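Local coordinates for uncharacterized protein (Bacteroides ovatus, PDB 3P02) that is of unknown function but joins an N-terminal E-set-like domain to a C-terminal, largely antiparallel beta domain of the BT_3044-like family, at residues R55-S60 with L96-G101; G168-E173 with I287-K292; L239-Y244 with I272-V277. All coordinates share one frame; numbering follows the deposited sequence. Where two conformers were deposited one is given.

Interaction 1 of 3, residues R55-S60 with L96-G101; sequences RLVSFS and LTIPAG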
# COMPACT_ATOMS: atom_id res chain seq x y z
N ARG A 55 -25.40 20.82 13.81
CA ARG A 55 -25.33 19.36 13.98
C ARG A 55 -24.11 18.99 14.78
O ARG A 55 -23.02 19.40 14.39
CB ARG A 55 -25.28 18.63 12.61
CG ARG A 55 -26.33 19.07 11.56
CD ARG A 55 -27.76 18.68 11.90
NE ARG A 55 -28.01 17.28 11.52
CZ ARG A 55 -28.51 16.89 10.35
NH1 ARG A 55 -28.84 17.78 9.43
NH2 ARG A 55 -28.69 15.60 10.11
N LEU A 56 -24.26 18.22 15.87
CA LEU A 56 -23.09 17.72 16.59
C LEU A 56 -22.89 16.27 16.13
O LEU A 56 -23.68 15.37 16.41
CB LEU A 56 -23.19 17.88 18.11
CG LEU A 56 -21.91 17.53 18.92
CD1 LEU A 56 -20.71 18.41 18.53
CD2 LEU A 56 -22.17 17.66 20.42
N VAL A 57 -21.83 16.08 15.35
CA VAL A 57 -21.54 14.81 14.71
C VAL A 57 -20.46 14.06 15.47
O VAL A 57 -19.52 14.69 15.95
CB VAL A 57 -21.08 15.13 13.26
CG1 VAL A 57 -21.00 13.87 12.44
CG2 VAL A 57 -22.05 16.11 12.60
N SER A 58 -20.63 12.73 15.60
CA SER A 58 -19.64 11.89 16.26
C SER A 58 -19.03 10.92 15.26
O SER A 58 -19.70 10.47 14.33
CB SER A 58 -20.22 11.13 17.45
OG SER A 58 -20.93 9.96 17.08
N PHE A 59 -17.74 10.63 15.45
CA PHE A 59 -16.99 9.71 14.60
C PHE A 59 -16.37 8.68 15.48
O PHE A 59 -15.78 9.01 16.52
CB PHE A 59 -15.89 10.46 13.83
CG PHE A 59 -16.42 11.62 13.03
CD1 PHE A 59 -17.00 11.41 11.78
CD2 PHE A 59 -16.30 12.92 13.50
CE1 PHE A 59 -17.45 12.49 11.02
CE2 PHE A 59 -16.79 13.99 12.75
CZ PHE A 59 -17.36 13.77 11.52
N SER A 60 -16.47 7.43 15.09
CA SER A 60 -15.89 6.40 15.91
C SER A 60 -15.35 5.28 15.09
O SER A 60 -15.82 5.03 13.97
CB SER A 60 -16.94 5.84 16.88
OG SER A 60 -17.93 5.11 16.18
N LEU A 96 -17.40 16.83 15.89
CA LEU A 96 -17.38 18.01 15.02
C LEU A 96 -18.74 18.66 15.00
O LEU A 96 -19.75 17.94 14.99
CB LEU A 96 -17.01 17.58 13.57
CG LEU A 96 -15.58 17.75 13.07
CD1 LEU A 96 -14.69 16.63 13.51
CD2 LEU A 96 -15.55 17.69 11.56
N THR A 97 -18.77 19.99 14.95
CA THR A 97 -20.01 20.72 14.80
C THR A 97 -20.11 21.15 13.34
O THR A 97 -19.14 21.69 12.79
CB THR A 97 -20.08 21.92 15.76
OG1 THR A 97 -20.21 21.40 17.08
CG2 THR A 97 -21.28 22.83 15.44
N ILE A 98 -21.24 20.81 12.69
CA ILE A 98 -21.51 21.27 11.34
C ILE A 98 -22.55 22.39 11.49
O ILE A 98 -23.68 22.11 11.88
CB ILE A 98 -21.97 20.17 10.35
CG1 ILE A 98 -21.00 18.97 10.33
CG2 ILE A 98 -22.18 20.77 8.95
CD1 ILE A 98 -21.53 17.76 9.48
N PRO A 99 -22.17 23.66 11.24
CA PRO A 99 -23.14 24.76 11.40
C PRO A 99 -24.37 24.64 10.50
O PRO A 99 -24.28 24.10 9.39
CB PRO A 99 -22.33 26.00 11.02
CG PRO A 99 -20.91 25.61 11.20
CD PRO A 99 -20.85 24.16 10.80
N ALA A 100 -25.51 25.20 10.96
CA ALA A 100 -26.72 25.25 10.14
C ALA A 100 -26.39 26.00 8.85
O ALA A 100 -25.61 26.95 8.88
CB ALA A 100 -27.83 25.97 10.91
N GLY A 101 -26.93 25.56 7.72
CA GLY A 101 -26.65 26.21 6.44
C GLY A 101 -25.43 25.66 5.71
O GLY A 101 -25.22 25.99 4.54

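Interaction 2 of 3, residues G168-E173 with I287-K292; sequences GTMAGE and IEYNMK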
# COMPACT_ATOMS: atom_id res chain seq x y z
N GLY A 168 13.58 -16.89 -12.06
CA GLY A 168 13.63 -17.93 -11.05
C GLY A 168 14.05 -19.23 -11.71
O GLY A 168 13.42 -19.68 -12.66
N THR A 169 15.09 -19.87 -11.19
CA THR A 169 15.57 -21.17 -11.70
C THR A 169 15.92 -22.07 -10.53
O THR A 169 15.89 -21.63 -9.39
CB THR A 169 16.87 -20.95 -12.54
OG1 THR A 169 17.92 -20.50 -11.68
CG2 THR A 169 16.69 -20.02 -13.74
N MSE A 170 16.28 -23.31 -10.79
CA MSE A 170 16.82 -24.13 -9.71
C MSE A 170 18.22 -23.61 -9.39
O MSE A 170 18.92 -23.17 -10.31
CB MSE A 170 16.94 -25.59 -10.15
CG MSE A 170 15.57 -26.21 -10.39
SE MSE A 170 14.68 -26.54 -8.69
CE MSE A 170 12.98 -27.09 -9.48
N ALA A 171 18.67 -23.75 -8.14
CA ALA A 171 20.07 -23.44 -7.83
C ALA A 171 20.98 -24.36 -8.67
O ALA A 171 20.68 -25.55 -8.79
CB ALA A 171 20.33 -23.65 -6.34
N GLY A 172 21.99 -23.79 -9.31
CA GLY A 172 22.93 -24.59 -10.10
C GLY A 172 22.59 -24.74 -11.57
O GLY A 172 23.46 -25.17 -12.34
N GLU A 173 21.34 -24.38 -11.99
CA GLU A 173 20.94 -24.50 -13.41
C GLU A 173 20.24 -23.22 -13.88
O GLU A 173 19.80 -22.42 -13.03
CB GLU A 173 20.05 -25.73 -13.66
CG GLU A 173 20.86 -27.02 -13.61
CD GLU A 173 20.13 -28.31 -13.92
OE1 GLU A 173 18.90 -28.29 -14.11
OE2 GLU A 173 20.82 -29.36 -13.99
N ILE A 287 12.72 -26.94 -2.02
CA ILE A 287 13.22 -26.70 -3.36
C ILE A 287 14.31 -25.62 -3.30
O ILE A 287 14.06 -24.52 -2.79
CB ILE A 287 12.10 -26.31 -4.35
CG1 ILE A 287 10.89 -27.29 -4.28
CG2 ILE A 287 12.64 -26.18 -5.78
CD1 ILE A 287 11.15 -28.68 -4.72
N GLU A 288 15.50 -25.93 -3.84
CA GLU A 288 16.59 -24.97 -3.85
C GLU A 288 16.54 -24.16 -5.13
O GLU A 288 16.86 -24.67 -6.22
CB GLU A 288 17.94 -25.69 -3.71
CG GLU A 288 18.03 -26.46 -2.41
CD GLU A 288 19.36 -27.15 -2.15
OE1 GLU A 288 20.28 -27.04 -2.98
OE2 GLU A 288 19.46 -27.83 -1.10
N TYR A 289 16.14 -22.91 -4.99
CA TYR A 289 16.00 -22.02 -6.12
C TYR A 289 17.07 -20.93 -6.17
O TYR A 289 17.85 -20.76 -5.24
CB TYR A 289 14.64 -21.31 -6.01
CG TYR A 289 13.42 -22.16 -6.33
CD1 TYR A 289 13.28 -22.74 -7.59
CD2 TYR A 289 12.34 -22.21 -5.46
CE1 TYR A 289 12.11 -23.41 -7.95
CE2 TYR A 289 11.17 -22.90 -5.80
CZ TYR A 289 11.04 -23.46 -7.06
OH TYR A 289 9.92 -24.20 -7.39
N ASN A 290 17.00 -20.14 -7.23
CA ASN A 290 17.84 -18.97 -7.45
C ASN A 290 17.03 -17.93 -8.20
O ASN A 290 16.24 -18.29 -9.07
CB ASN A 290 19.09 -19.35 -8.26
CG ASN A 290 19.92 -18.13 -8.65
OD1 ASN A 290 19.68 -17.47 -9.68
ND2 ASN A 290 20.96 -17.83 -7.89
N MSE A 291 17.22 -16.66 -7.86
CA MSE A 291 16.62 -15.57 -8.65
C MSE A 291 17.76 -14.71 -9.15
O MSE A 291 18.60 -14.32 -8.35
CB MSE A 291 15.62 -14.74 -7.81
CG MSE A 291 14.47 -15.63 -7.34
SE MSE A 291 12.99 -14.62 -6.68
CE MSE A 291 12.23 -14.06 -8.30
N LYS A 292 17.79 -14.47 -10.46
CA LYS A 292 18.88 -13.68 -11.06
C LYS A 292 18.36 -12.72 -12.09
O LYS A 292 17.57 -13.09 -12.96
CB LYS A 292 19.92 -14.63 -11.71
CG LYS A 292 21.12 -13.93 -12.36
CD LYS A 292 22.18 -14.95 -12.82
CE LYS A 292 23.41 -14.26 -13.41
NZ LYS A 292 24.16 -13.44 -12.39
O HOH W 1 17.97 -17.72 -11.77
O HOH W 2 18.58 -26.68 -7.13

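Interaction 3 of 3, residues L239-Y244 with I272-V277; sequences LKFNSY and IDFDFV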
# COMPACT_ATOMS: atom_id res chain seq x y z
N LEU A 239 15.22 -19.39 4.90
CA LEU A 239 15.32 -19.16 3.45
C LEU A 239 16.65 -19.62 2.87
O LEU A 239 16.76 -19.77 1.64
CB LEU A 239 15.22 -17.66 3.17
CG LEU A 239 13.98 -17.03 2.68
CD1 LEU A 239 14.29 -15.63 2.13
CD2 LEU A 239 13.32 -17.86 1.58
N LYS A 240 17.70 -19.74 3.72
CA LYS A 240 19.06 -20.07 3.32
C LYS A 240 19.47 -19.10 2.21
O LYS A 240 19.99 -19.50 1.17
CB LYS A 240 19.21 -21.56 2.91
CG LYS A 240 19.01 -22.50 4.09
CD LYS A 240 18.77 -23.92 3.61
CE LYS A 240 18.44 -24.89 4.72
NZ LYS A 240 18.15 -26.25 4.18
N PHE A 241 19.11 -17.82 2.41
CA PHE A 241 19.42 -16.76 1.45
C PHE A 241 20.91 -16.63 1.25
O PHE A 241 21.66 -16.48 2.21
CB PHE A 241 18.84 -15.43 1.94
CG PHE A 241 19.05 -14.27 1.00
CD1 PHE A 241 18.10 -13.95 0.04
CD2 PHE A 241 20.17 -13.45 1.12
CE1 PHE A 241 18.27 -12.83 -0.80
CE2 PHE A 241 20.36 -12.36 0.26
CZ PHE A 241 19.42 -12.06 -0.70
N ASN A 242 21.36 -16.66 -0.01
CA ASN A 242 22.78 -16.51 -0.30
C ASN A 242 22.94 -15.67 -1.58
O ASN A 242 22.66 -16.15 -2.68
CB ASN A 242 23.45 -17.89 -0.42
CG ASN A 242 24.94 -17.80 -0.61
OD1 ASN A 242 25.57 -16.83 -0.23
ND2 ASN A 242 25.52 -18.79 -1.28
N SER A 243 23.41 -14.43 -1.43
CA SER A 243 23.57 -13.51 -2.54
C SER A 243 24.97 -13.56 -3.12
O SER A 243 25.96 -13.63 -2.36
CB SER A 243 23.23 -12.08 -2.09
OG SER A 243 23.54 -11.17 -3.14
N TYR A 244 25.08 -13.54 -4.46
CA TYR A 244 26.35 -13.62 -5.16
C TYR A 244 26.82 -12.27 -5.68
O TYR A 244 27.92 -12.18 -6.24
CB TYR A 244 26.28 -14.63 -6.31
CG TYR A 244 26.01 -16.02 -5.80
CD1 TYR A 244 26.99 -16.74 -5.12
CD2 TYR A 244 24.76 -16.61 -5.96
CE1 TYR A 244 26.73 -18.01 -4.62
CE2 TYR A 244 24.49 -17.88 -5.47
CZ TYR A 244 25.49 -18.59 -4.81
OH TYR A 244 25.26 -19.86 -4.32
N ILE A 272 21.08 -8.54 -9.43
CA ILE A 272 20.45 -9.37 -8.40
C ILE A 272 20.82 -10.81 -8.74
O ILE A 272 20.65 -11.23 -9.88
CB ILE A 272 18.92 -9.19 -8.36
CG1 ILE A 272 18.58 -7.71 -8.04
CG2 ILE A 272 18.30 -10.13 -7.29
CD1 ILE A 272 17.02 -7.38 -8.25
N ASP A 273 21.30 -11.56 -7.76
CA ASP A 273 21.66 -12.97 -7.98
C ASP A 273 21.72 -13.64 -6.62
O ASP A 273 22.68 -13.43 -5.87
CB ASP A 273 22.99 -13.12 -8.74
CG ASP A 273 23.35 -14.54 -9.16
OD1 ASP A 273 22.73 -15.49 -8.62
OD2 ASP A 273 24.22 -14.69 -10.02
N PHE A 274 20.67 -14.40 -6.27
CA PHE A 274 20.69 -15.06 -4.98
C PHE A 274 20.01 -16.39 -4.99
O PHE A 274 18.97 -16.57 -5.63
CB PHE A 274 20.07 -14.19 -3.86
CG PHE A 274 18.60 -13.85 -4.05
CD1 PHE A 274 17.60 -14.71 -3.57
CD2 PHE A 274 18.22 -12.70 -4.71
CE1 PHE A 274 16.23 -14.40 -3.74
CE2 PHE A 274 16.86 -12.38 -4.85
CZ PHE A 274 15.88 -13.24 -4.38
N ASP A 275 20.56 -17.31 -4.19
CA ASP A 275 19.92 -18.58 -3.92
C ASP A 275 18.98 -18.42 -2.73
O ASP A 275 19.25 -17.64 -1.82
CB ASP A 275 20.94 -19.69 -3.60
CG ASP A 275 21.80 -20.16 -4.75
OD1 ASP A 275 21.40 -19.92 -5.94
OD2 ASP A 275 22.81 -20.84 -4.48
N PHE A 276 17.91 -19.23 -2.71
CA PHE A 276 17.00 -19.31 -1.57
C PHE A 276 16.29 -20.62 -1.65
O PHE A 276 16.27 -21.25 -2.72
CB PHE A 276 16.01 -18.14 -1.50
CG PHE A 276 14.88 -18.28 -2.48
CD1 PHE A 276 15.05 -17.92 -3.82
CD2 PHE A 276 13.65 -18.80 -2.08
CE1 PHE A 276 14.02 -18.12 -4.74
CE2 PHE A 276 12.63 -19.02 -3.00
CZ PHE A 276 12.81 -18.66 -4.32
N VAL A 277 15.68 -21.02 -0.55
CA VAL A 277 14.96 -22.28 -0.49
C VAL A 277 13.47 -22.03 -0.29
O VAL A 277 13.10 -21.20 0.57
CB VAL A 277 15.56 -23.14 0.67
CG1 VAL A 277 14.76 -24.41 0.90
CG2 VAL A 277 17.03 -23.47 0.41
O HOH W 3 23.37 -21.28 -1.90
O HOH W 4 21.89 -10.25 -5.38

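Interaction 1 of 3, residues R55-S60 with L96-G101
V57 and I98 meet through their branches: methyl CG2 of V57 lies 3.6 Å from CD1 of I98, the two side chains crossing at a slant on the same face of the sheet. CD1 is anti to CA (chi2 172°), which stretches I98 out toward V57. On this face F59 sits two residues further along its strand, and its CE2 is 3.5 Å from CD1 of L96 in the L96 conformer described. There the two side chains run at about a right angle, and CB of L96 lies in the ring plane at the edge of F59.

On the other face L56 and T97 pair, with CD1 of L56 packed 3.4 Å from OG1 of T97 near the surface.

Between these faces runs the regular antiparallel pairing of strands 55-61 and 95-98. R55 and I98 exchange two hydrogen bonds, R55 N to I98 O measuring 2.9 Å. V57 and L96 exchange two more, with V57 N 2.8 Å from L96 O. T97 CA adds a CA-H...O contact to R55 O.

The strand pair belongs to one layer of what looks like a beta sandwich, consistent with an E-set domain. The other layer packs onto the V57 face: V43 and V45 of strand 36-45 meet I98, and L107 of strand 104-112 meets both F59 and L96. R55 starts on that face too, but its bent chain carries the guanidinium group away from I98 to a salt bridge with E130.

Interaction 2 of 3, residues G168-E173 with I287-K292
M170, deposited as selenomethionine, lays its selenium obliquely by the Y289 ring, SE 4.9 Å from the ring centroid in a Met-aromatic contact. The bend at chi2 (-73°) brings SE back to the partner strand, where CE also comes to 4.1 Å from Y289 CE1. In the conformer of I287 given, its CG2 lies over one face of the same ring, toward the rim. The edge of the ring meets T169 O, 3.4 Å from Y289 CD1.

Strands 166-170 and 287-302 pair antiparallel here, T169 and N290 exchanging two backbone hydrogen bonds, and the first strand then leaves through a type II turn, M170 to E173. As the turn starts, A171 N donates to E288 O over 2.8 Å, from above the carbonyl plane, and a water bridges E288 O to A171 O.

T169 and N290 point the same way side by side, and a second water bridges them, bound to T169 OG1 and donating over 2.7 Å to N290 OD1. N290 ND2 binds D275 and D273 on strand 262-278. F178 meets the Y289 ring edge-to-face, and an alanine at Y289 would probably open a gap between M170 and F178, leaving both without their aromatic partner.

Interaction 3 of 3, residues L239-Y244 with I272-V277
Y244 reaches across to D273 and D275 where strands 242-255 and 262-278, the two arms of an antiparallel beta hairpin, run side by side. Its CB packs by the carbonyl O of D273. CG stands anti to the carbonyl carbon (chi1 -62°); beyond it the ring turns an edge to the two acids, and CD2 comes within 3.5 Å of D273 OD1, which lies near the ring plane. Further out, CE2 faces the D275 carboxylate, whose CG also sits in the ring plane. At the tip OH donates a short 2.6 Å hydrogen bond to D275 OD2, arriving from above the carboxylate plane, with ring and carboxylate turned 79° apart. A water donates to the same OD2. N290 is a further partner of D275, while D273 forms a salt bridge with K292; that lysine is likely to ease the repulsion between the two acids.

The backbone holds this side chain at its root, Y244 N donating to D273 O. N242 and D275 exchange two more hydrogen bonds.

On the opposite face of the sheet F241 and F274 lie obliquely, ring planes 31° apart. CE1 of F241 sits over one face of F274, 3.4 Å from its CG and offset toward the rim. V212 of strand 211-220 touches both side chains, and M291 packs on F274.

Before the regular pairing begins, L239 O still accepts from V277 N at 2.7 Å. L239 also packs its CD2 obliquely against the F276 ring, 3.8 Å from CD2 of that phenylalanine, and the same methyl lies 3.5 Å from V277 O, a buried carbonyl oxygen with no hydrogen-bond partner in the model.

Interaction 1 comes first along the chain and stands apart: its centre lies about 60 Å from that of interaction 2 and about 56 Å from that of interaction 3, on the far side of the chain's centre. It belongs to the N-terminal domain, whereas interactions 2 and 3, with centres about 9 Å apart, help hold together the large antiparallel sheet of the C-terminal domain. These two flank the pairing of 262-278 with 287-302, in which Y289 and F276 are backbone-bonded, and the K292-D273 salt bridge links them directly. Interaction 2 pairs an early strand of this domain with its last, and interaction 3 falls between them in sequence.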